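Pectinesterase 1 (Solanum lycopersicum, PDB 1XG2) hydrolyses the methyl esters of cell-wall pectin, releasing methanol, and may thereby prepare fruit cell walls for softening by polygalacturonase during ripening. Local coordinates at residues Q178-A183 / G244-D249; E20-A25 / M53-V58. All coordinates share one frame; numbering follows the deposited sequence.

Interaction 1: residues Q178-A183 / G244-D249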
ATOM      1  N   GLN A 178     -12.743 -17.830  -3.858  1.00 14.11           N
ATOM      2  CA  GLN A 178     -13.515 -16.983  -2.965  1.00 13.64           C
ATOM      3  C   GLN A 178     -12.968 -15.552  -3.051  1.00 13.16           C
ATOM      4  O   GLN A 178     -11.761 -15.325  -2.884  1.00 13.09           O
ATOM      5  CB  GLN A 178     -13.375 -17.478  -1.540  1.00 13.56           C
ATOM      6  CG  GLN A 178     -13.718 -18.956  -1.329  1.00 15.29           C
ATOM      7  CD  GLN A 178     -13.850 -19.312   0.151  1.00 18.95           C
ATOM      8  OE1 GLN A 178     -14.784 -20.023   0.551  1.00 24.90           O
ATOM      9  NE2 GLN A 178     -12.939 -18.813   0.958  1.00 17.30           N
ATOM     10  N   ASN A 179     -13.849 -14.605  -3.337  1.00 13.02           N
ATOM     11  CA  ASN A 179     -13.446 -13.205  -3.489  1.00 12.99           C
ATOM     12  C   ASN A 179     -13.184 -12.571  -2.125  1.00 12.61           C
ATOM     13  O   ASN A 179     -13.887 -12.850  -1.160  1.00 13.15           O
ATOM     14  CB  ASN A 179     -14.510 -12.395  -4.219  1.00 12.41           C
ATOM     15  CG  ASN A 179     -14.656 -12.791  -5.669  1.00 12.58           C
ATOM     16  OD1 ASN A 179     -13.731 -13.326  -6.264  1.00 12.43           O
ATOM     17  ND2 ASN A 179     -15.835 -12.527  -6.249  1.00 12.73           N
ATOM     18  N   MET A 180     -12.161 -11.728  -2.072  1.00 12.78           N
ATOM     19  CA  MET A 180     -11.823 -10.942  -0.894  1.00 12.26           C
ATOM     20  C   MET A 180     -11.553  -9.524  -1.378  1.00 12.11           C
ATOM     21  O   MET A 180     -10.582  -9.292  -2.113  1.00 12.18           O
ATOM     22  CB  MET A 180     -10.562 -11.473  -0.206  1.00 12.53           C
ATOM     23  CG  MET A 180     -10.519 -12.956  -0.009  1.00 12.65           C
ATOM     24  SD  MET A 180     -11.493 -13.416   1.414  1.00 14.72           S
ATOM     25  CE  MET A 180     -11.765 -15.150   1.047  1.00 15.89           C
ATOM     26  N   VAL A 181     -12.393  -8.587  -0.957  1.00 11.34           N
ATOM     27  CA  VAL A 181     -12.231  -7.171  -1.329  1.00 11.30           C
ATOM     28  C   VAL A 181     -10.899  -6.642  -0.839  1.00 11.08           C
ATOM     29  O   VAL A 181     -10.184  -5.989  -1.595  1.00 11.67           O
ATOM     30  CB  VAL A 181     -13.360  -6.289  -0.781  1.00 10.45           C
ATOM     31  CG1 VAL A 181     -13.152  -4.815  -1.177  1.00 10.35           C
ATOM     32  CG2 VAL A 181     -14.716  -6.775  -1.304  1.00 10.56           C
ATOM     33  N   THR A 182     -10.561  -6.949   0.412  1.00 11.16           N
ATOM     34  CA  THR A 182      -9.269  -6.524   0.989  1.00 11.40           C
ATOM     35  C   THR A 182      -8.431  -7.684   1.506  1.00 10.78           C
ATOM     36  O   THR A 182      -8.951  -8.724   1.895  1.00 11.41           O
ATOM     37  CB  THR A 182      -9.442  -5.505   2.131  1.00 11.19           C
ATOM     38  OG1 THR A 182     -10.146  -6.095   3.238  1.00 11.12           O
ATOM     39  CG2 THR A 182     -10.287  -4.328   1.699  1.00 11.12           C
ATOM     40  N   ALA A 183      -7.121  -7.488   1.478  1.00 10.75           N
ATOM     41  CA  ALA A 183      -6.165  -8.323   2.190  1.00 10.36           C
ATOM     42  C   ALA A 183      -5.124  -7.368   2.760  1.00  9.89           C
ATOM     43  O   ALA A 183      -4.064  -7.141   2.176  1.00  9.51           O
ATOM     44  CB  ALA A 183      -5.527  -9.331   1.260  1.00 10.76           C
ATOM     45  N   GLY A 244     -18.979 -12.111   6.724  1.00 14.90           N
ATOM     46  CA  GLY A 244     -18.384 -10.803   6.503  1.00 14.50           C
ATOM     47  C   GLY A 244     -16.915 -10.853   6.127  1.00 14.39           C
ATOM     48  O   GLY A 244     -16.486 -10.170   5.197  1.00 13.37           O
ATOM     49  N   TRP A 245     -16.153 -11.647   6.875  1.00 13.78           N
ATOM     50  CA  TRP A 245     -14.706 -11.716   6.770  1.00 13.62           C
ATOM     51  C   TRP A 245     -14.285 -13.178   6.792  1.00 14.39           C
ATOM     52  O   TRP A 245     -15.013 -14.047   7.321  1.00 14.65           O
ATOM     53  CB  TRP A 245     -14.056 -10.925   7.929  1.00 13.29           C
ATOM     54  CG  TRP A 245     -14.618  -9.542   8.064  1.00 11.74           C
ATOM     55  CD1 TRP A 245     -15.791  -9.201   8.657  1.00 12.69           C
ATOM     56  CD2 TRP A 245     -14.054  -8.308   7.559  1.00 12.06           C
ATOM     57  NE1 TRP A 245     -15.996  -7.847   8.569  1.00 12.39           N
ATOM     58  CE2 TRP A 245     -14.946  -7.272   7.901  1.00 11.90           C
ATOM     59  CE3 TRP A 245     -12.883  -7.977   6.862  1.00 11.69           C
ATOM     60  CZ2 TRP A 245     -14.708  -5.936   7.588  1.00 12.75           C
ATOM     61  CZ3 TRP A 245     -12.636  -6.640   6.560  1.00 11.75           C
ATOM     62  CH2 TRP A 245     -13.559  -5.636   6.912  1.00 12.79           C
ATOM     63  N   ALA A 246     -13.127 -13.459   6.202  1.00 14.45           N
ATOM     64  CA  ALA A 246     -12.637 -14.825   6.057  1.00 14.79           C
ATOM     65  C   ALA A 246     -11.282 -15.021   6.705  1.00 15.51           C
ATOM     66  O   ALA A 246     -10.452 -14.107   6.782  1.00 15.25           O
ATOM     67  CB  ALA A 246     -12.556 -15.202   4.587  1.00 14.92           C
ATOM     68  N   GLU A 247     -11.059 -16.246   7.158  1.00 15.92           N
ATOM     69  CA  GLU A 247      -9.771 -16.655   7.662  1.00 16.44           C
ATOM     70  C   GLU A 247      -8.726 -16.600   6.551  1.00 16.57           C
ATOM     71  O   GLU A 247      -9.040 -16.821   5.371  1.00 16.49           O
ATOM     72  CB  GLU A 247      -9.875 -18.083   8.211  1.00 16.64           C
ATOM     73  CG  GLU A 247     -10.769 -18.188   9.442  1.00 18.01           C
ATOM     74  CD  GLU A 247     -10.934 -19.625   9.936  1.00 20.62           C
ATOM     75  OE1 GLU A 247     -10.398 -20.539   9.287  1.00 20.92           O
ATOM     76  OE2 GLU A 247     -11.602 -19.822  10.972  1.00 19.94           O
ATOM     77  N   TRP A 248      -7.491 -16.303   6.937  1.00 16.75           N
ATOM     78  CA  TRP A 248      -6.347 -16.457   6.063  1.00 17.23           C
ATOM     79  C   TRP A 248      -5.830 -17.892   6.153  1.00 18.32           C
ATOM     80  O   TRP A 248      -5.640 -18.554   5.140  1.00 17.65           O
ATOM     81  CB  TRP A 248      -5.229 -15.487   6.456  1.00 17.27           C
ATOM     82  CG  TRP A 248      -4.006 -15.603   5.600  1.00 16.90           C
ATOM     83  CD1 TRP A 248      -2.857 -16.275   5.898  1.00 17.41           C
ATOM     84  CD2 TRP A 248      -3.803 -15.021   4.304  1.00 17.41           C
ATOM     85  NE1 TRP A 248      -1.952 -16.147   4.870  1.00 17.91           N
ATOM     86  CE2 TRP A 248      -2.513 -15.387   3.877  1.00 17.91           C
ATOM     87  CE3 TRP A 248      -4.583 -14.215   3.466  1.00 17.51           C
ATOM     88  CZ2 TRP A 248      -1.996 -15.000   2.652  1.00 18.23           C
ATOM     89  CZ3 TRP A 248      -4.072 -13.830   2.247  1.00 18.21           C
ATOM     90  CH2 TRP A 248      -2.783 -14.213   1.855  1.00 18.81           C
ATOM     91  N   ASP A 249      -5.564 -18.336   7.380  1.00 19.51           N
ATOM     92  CA  ASP A 249      -5.032 -19.670   7.640  1.00 20.28           C
ATOM     93  C   ASP A 249      -5.432 -20.082   9.048  1.00 20.71           C
ATOM     94  O   ASP A 249      -4.732 -19.780  10.024  1.00 20.22           O
ATOM     95  CB  ASP A 249      -3.508 -19.651   7.505  1.00 20.86           C
ATOM     96  CG  ASP A 249      -2.885 -21.036   7.649  1.00 23.30           C
ATOM     97  OD1 ASP A 249      -1.645 -21.124   7.767  1.00 26.80           O
ATOM     98  OD2 ASP A 249      -3.557 -22.084   7.644  1.00 25.13           O
TER
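The methyl end of Met180 meets the methyl of Ala246 where a loop crosses the flank of the right-handed parallel beta-helix, the fold of the pectinesterase domain. Met180 sits on strand 179-184, and its CB does not point straight at the loop. The side chain reaches it by folding: CG lies anti to the carbonyl carbon, and the bend at chi2 (-80°) swings the thioether across. CE then rests 3.6 Å from Ala246 CB, and SD lies 3.8 Å from the same Ala246 CB, so one small methyl is touched by two neighbouring atoms of a long flexible chain. Ala246, whose CB is directed at the strand, offers a small apolar surface on which that chain can lie. The methionine also lies beside Asp153, the predicted nucleophile, and Arg221, probably a substrate-binding residue, so the loop packs against a residue that borders the likely active site. Farther along the strand, past the corner at Val181, Thr182 approaches Trp245 obliquely. The indole is held by a ring stack on Tyr259 and by a hydrogen bond from NE1 to Glu261 OE2. Thr182 OG1 hydrogen-bonds to the backbone oxygen of Leu219 and lies 4.2 Å from Trp245 CZ3.

Interaction 2: residues E20-A25 / M53-V58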
ATOM      1  N   GLU A  20       7.716   7.431 -22.187  1.00 19.44           N
ATOM      2  CA  GLU A  20       8.577   8.500 -22.691  1.00 20.28           C
ATOM      3  C   GLU A  20       8.276   9.837 -22.009  1.00 20.04           C
ATOM      4  O   GLU A  20       9.187  10.579 -21.648  1.00 19.87           O
ATOM      5  CB  GLU A  20       8.379   8.691 -24.191  1.00 21.09           C
ATOM      6  CG  GLU A  20       8.887   7.584 -25.096  1.00 23.56           C
ATOM      7  CD  GLU A  20       8.377   7.779 -26.521  1.00 26.48           C
ATOM      8  OE1 GLU A  20       9.005   8.573 -27.255  1.00 28.37           O
ATOM      9  OE2 GLU A  20       7.334   7.183 -26.896  1.00 26.97           O
ATOM     10  N   ALA A  21       6.992  10.140 -21.844  1.00 19.81           N
ATOM     11  CA  ALA A  21       6.577  11.375 -21.187  1.00 19.97           C
ATOM     12  C   ALA A  21       7.014  11.425 -19.724  1.00 19.72           C
ATOM     13  O   ALA A  21       7.472  12.463 -19.238  1.00 19.83           O
ATOM     14  CB  ALA A  21       5.065  11.561 -21.306  1.00 20.07           C
ATOM     15  N   VAL A  22       6.894  10.300 -19.025  1.00 19.70           N
ATOM     16  CA  VAL A  22       7.322  10.246 -17.639  1.00 19.44           C
ATOM     17  C   VAL A  22       8.832  10.475 -17.527  1.00 20.45           C
ATOM     18  O   VAL A  22       9.273  11.259 -16.693  1.00 19.67           O
ATOM     19  CB  VAL A  22       6.920   8.915 -16.970  1.00 19.49           C
ATOM     20  CG1 VAL A  22       7.551   8.797 -15.593  1.00 18.03           C
ATOM     21  CG2 VAL A  22       5.394   8.811 -16.884  1.00 18.29           C
ATOM     22  N   ALA A  23       9.614   9.804 -18.373  1.00 21.70           N
ATOM     23  CA  ALA A  23      11.069   9.991 -18.391  1.00 23.01           C
ATOM     24  C   ALA A  23      11.489  11.449 -18.644  1.00 23.77           C
ATOM     25  O   ALA A  23      12.441  11.937 -18.031  1.00 24.50           O
ATOM     26  CB  ALA A  23      11.715   9.065 -19.429  1.00 23.28           C
ATOM     27  N   ALA A  24      10.763  12.148 -19.507  1.00 24.50           N
ATOM     28  CA  ALA A  24      11.086  13.534 -19.848  1.00 24.81           C
ATOM     29  C   ALA A  24      10.538  14.525 -18.829  1.00 25.09           C
ATOM     30  O   ALA A  24      10.856  15.707 -18.888  1.00 24.82           O
ATOM     31  CB  ALA A  24      10.536  13.872 -21.228  1.00 25.18           C
ATOM     32  N   ALA A  25       9.694  14.066 -17.911  1.00 24.62           N
ATOM     33  CA  ALA A  25       9.160  14.953 -16.881  1.00 24.45           C
ATOM     34  C   ALA A  25      10.304  15.381 -15.962  1.00 24.32           C
ATOM     35  O   ALA A  25      11.258  14.637 -15.785  1.00 23.80           O
ATOM     36  CB  ALA A  25       8.071  14.261 -16.096  1.00 24.29           C
ATOM     37  N   MET A  53       8.422  13.489  -8.826  1.00 17.94           N
ATOM     38  CA  MET A  53       7.545  14.021  -7.791  1.00 18.36           C
ATOM     39  C   MET A  53       6.473  14.938  -8.381  1.00 18.04           C
ATOM     40  O   MET A  53       6.682  15.625  -9.372  1.00 17.94           O
ATOM     41  CB  MET A  53       8.404  14.799  -6.792  1.00 18.32           C
ATOM     42  CG  MET A  53       9.241  13.879  -5.900  1.00 20.86           C
ATOM     43  SD  MET A  53      10.527  14.774  -5.017  1.00 24.13           S
ATOM     44  CE  MET A  53       9.460  15.754  -3.952  1.00 25.11           C
ATOM     45  N   ASN A  54       5.318  14.952  -7.731  1.00 17.95           N
ATOM     46  CA  ASN A  54       4.244  15.874  -8.076  1.00 18.16           C
ATOM     47  C   ASN A  54       3.798  15.731  -9.531  1.00 17.95           C
ATOM     48  O   ASN A  54       3.453  16.723 -10.188  1.00 18.10           O
ATOM     49  CB  ASN A  54       4.674  17.318  -7.763  1.00 18.19           C
ATOM     50  CG  ASN A  54       4.866  17.553  -6.284  1.00 18.90           C
ATOM     51  OD1 ASN A  54       3.998  17.222  -5.478  1.00 17.94           O
ATOM     52  ND2 ASN A  54       6.015  18.118  -5.914  1.00 18.28           N
ATOM     53  N   LEU A  55       3.816  14.493 -10.020  1.00 16.57           N
ATOM     54  CA  LEU A  55       3.415  14.179 -11.380  1.00 16.86           C
ATOM     55  C   LEU A  55       1.933  13.848 -11.387  1.00 15.86           C
ATOM     56  O   LEU A  55       1.492  13.028 -10.587  1.00 14.99           O
ATOM     57  CB  LEU A  55       4.178  12.957 -11.897  1.00 16.94           C
ATOM     58  CG  LEU A  55       5.034  13.075 -13.151  1.00 21.81           C
ATOM     59  CD1 LEU A  55       5.406  11.678 -13.649  1.00 22.92           C
ATOM     60  CD2 LEU A  55       4.334  13.861 -14.256  1.00 23.05           C
ATOM     61  N   MET A  56       1.195  14.460 -12.307  1.00 15.02           N
ATOM     62  CA  MET A  56      -0.194  14.122 -12.565  1.00 14.90           C
ATOM     63  C   MET A  56      -0.293  13.450 -13.936  1.00 14.93           C
ATOM     64  O   MET A  56       0.147  14.007 -14.940  1.00 15.65           O
ATOM     65  CB  MET A  56      -1.060  15.375 -12.543  1.00 14.82           C
ATOM     66  CG  MET A  56      -2.534  15.126 -12.861  1.00 15.33           C
ATOM     67  SD  MET A  56      -3.497  16.596 -12.541  1.00 19.70           S
ATOM     68  CE  MET A  56      -5.131  15.987 -12.659  1.00 18.20           C
ATOM     69  N   ILE A  57      -0.825  12.233 -13.966  1.00 14.89           N
ATOM     70  CA  ILE A  57      -1.086  11.533 -15.214  1.00 14.29           C
ATOM     71  C   ILE A  57      -2.593  11.530 -15.364  1.00 13.85           C
ATOM     72  O   ILE A  57      -3.300  10.990 -14.531  1.00 12.49           O
ATOM     73  CB  ILE A  57      -0.511  10.110 -15.192  1.00 14.66           C
ATOM     74  CG1 ILE A  57       1.019  10.171 -15.112  1.00 14.81           C
ATOM     75  CG2 ILE A  57      -0.946   9.324 -16.432  1.00 14.74           C
ATOM     76  CD1 ILE A  57       1.717   8.822 -15.103  1.00 15.16           C
ATOM     77  N   VAL A  58      -3.082  12.166 -16.420  1.00 13.32           N
ATOM     78  CA  VAL A  58      -4.515  12.311 -16.616  1.00 13.25           C
ATOM     79  C   VAL A  58      -4.868  11.868 -18.025  1.00 13.25           C
ATOM     80  O   VAL A  58      -4.212  12.273 -18.976  1.00 13.10           O
ATOM     81  CB  VAL A  58      -4.980  13.777 -16.314  1.00 13.20           C
ATOM     82  CG1 VAL A  58      -4.276  14.787 -17.181  1.00 14.11           C
ATOM     83  CG2 VAL A  58      -6.478  13.918 -16.439  1.00 13.82           C
TER
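Helix 18-24 ends against strand 55-59, and the two backbones come nearest at Ala25 and Leu55, whose CA atoms are 8.0 Å apart. This is the capping of a parallel beta-helix: a short helix near the N terminus packs over an early coil, where strand 55-59 runs between strands 33-37 and 93-95 of the long parallel sheet. The contact is wholly apolar and uses four buried side chains. Val22 straddles two residues of the strand. Its CG1, anti to the backbone N (chi1 172°), meets Leu55 CD1 at 4.1 Å, and the other branch, CG2, lies 4.1 Å from Ile57 CD1. A beta-branched residue suits this place because its two methyls leave the helix in different directions and serve separate partners. Leu55 is forked in the same way at its far end. While CD1 takes Val22, CD2 lies 4.2 Å from Ala25 CB, just where the helix gives way to loop and a small side chain permits close approach. Two residues on, Ile57 faces the same side of the strand as Leu55, as expected for beta structure. Both also touch Val48 of strand 46-48, while Tyr33 of the adjacent strand touches both Ala25 and Leu55. Lys52 NZ hydrogen-bonds to the carbonyl oxygens of Ala23 and Ala25. Ile57 reaches the helix through an extended chain (chi2 -179°), which carries CD1 to Val22 at about a right angle to that side chain.

From the N terminus, interaction 2 comes first: residues 20-25 are met again by residues 53-58, closing a loop of 27 residues that contains strands 33-37, 40-43 and 46-48, about one turn of the beta-helix. The chain then winds on through further coils before interaction 1 opens at residues 178-183 and closes at 244-249, enclosing 60 residues with no helix. The two loops therefore follow in series, neither nested nor crossed. The centres of interactions 1 and 2 lie about 35 Å apart, on opposite sides of the chain's centre. Interaction 2 ties the N-terminal helix to an early coil, whereas interaction 1 ties a loop between strands 235-236 and 258-262 to a later one.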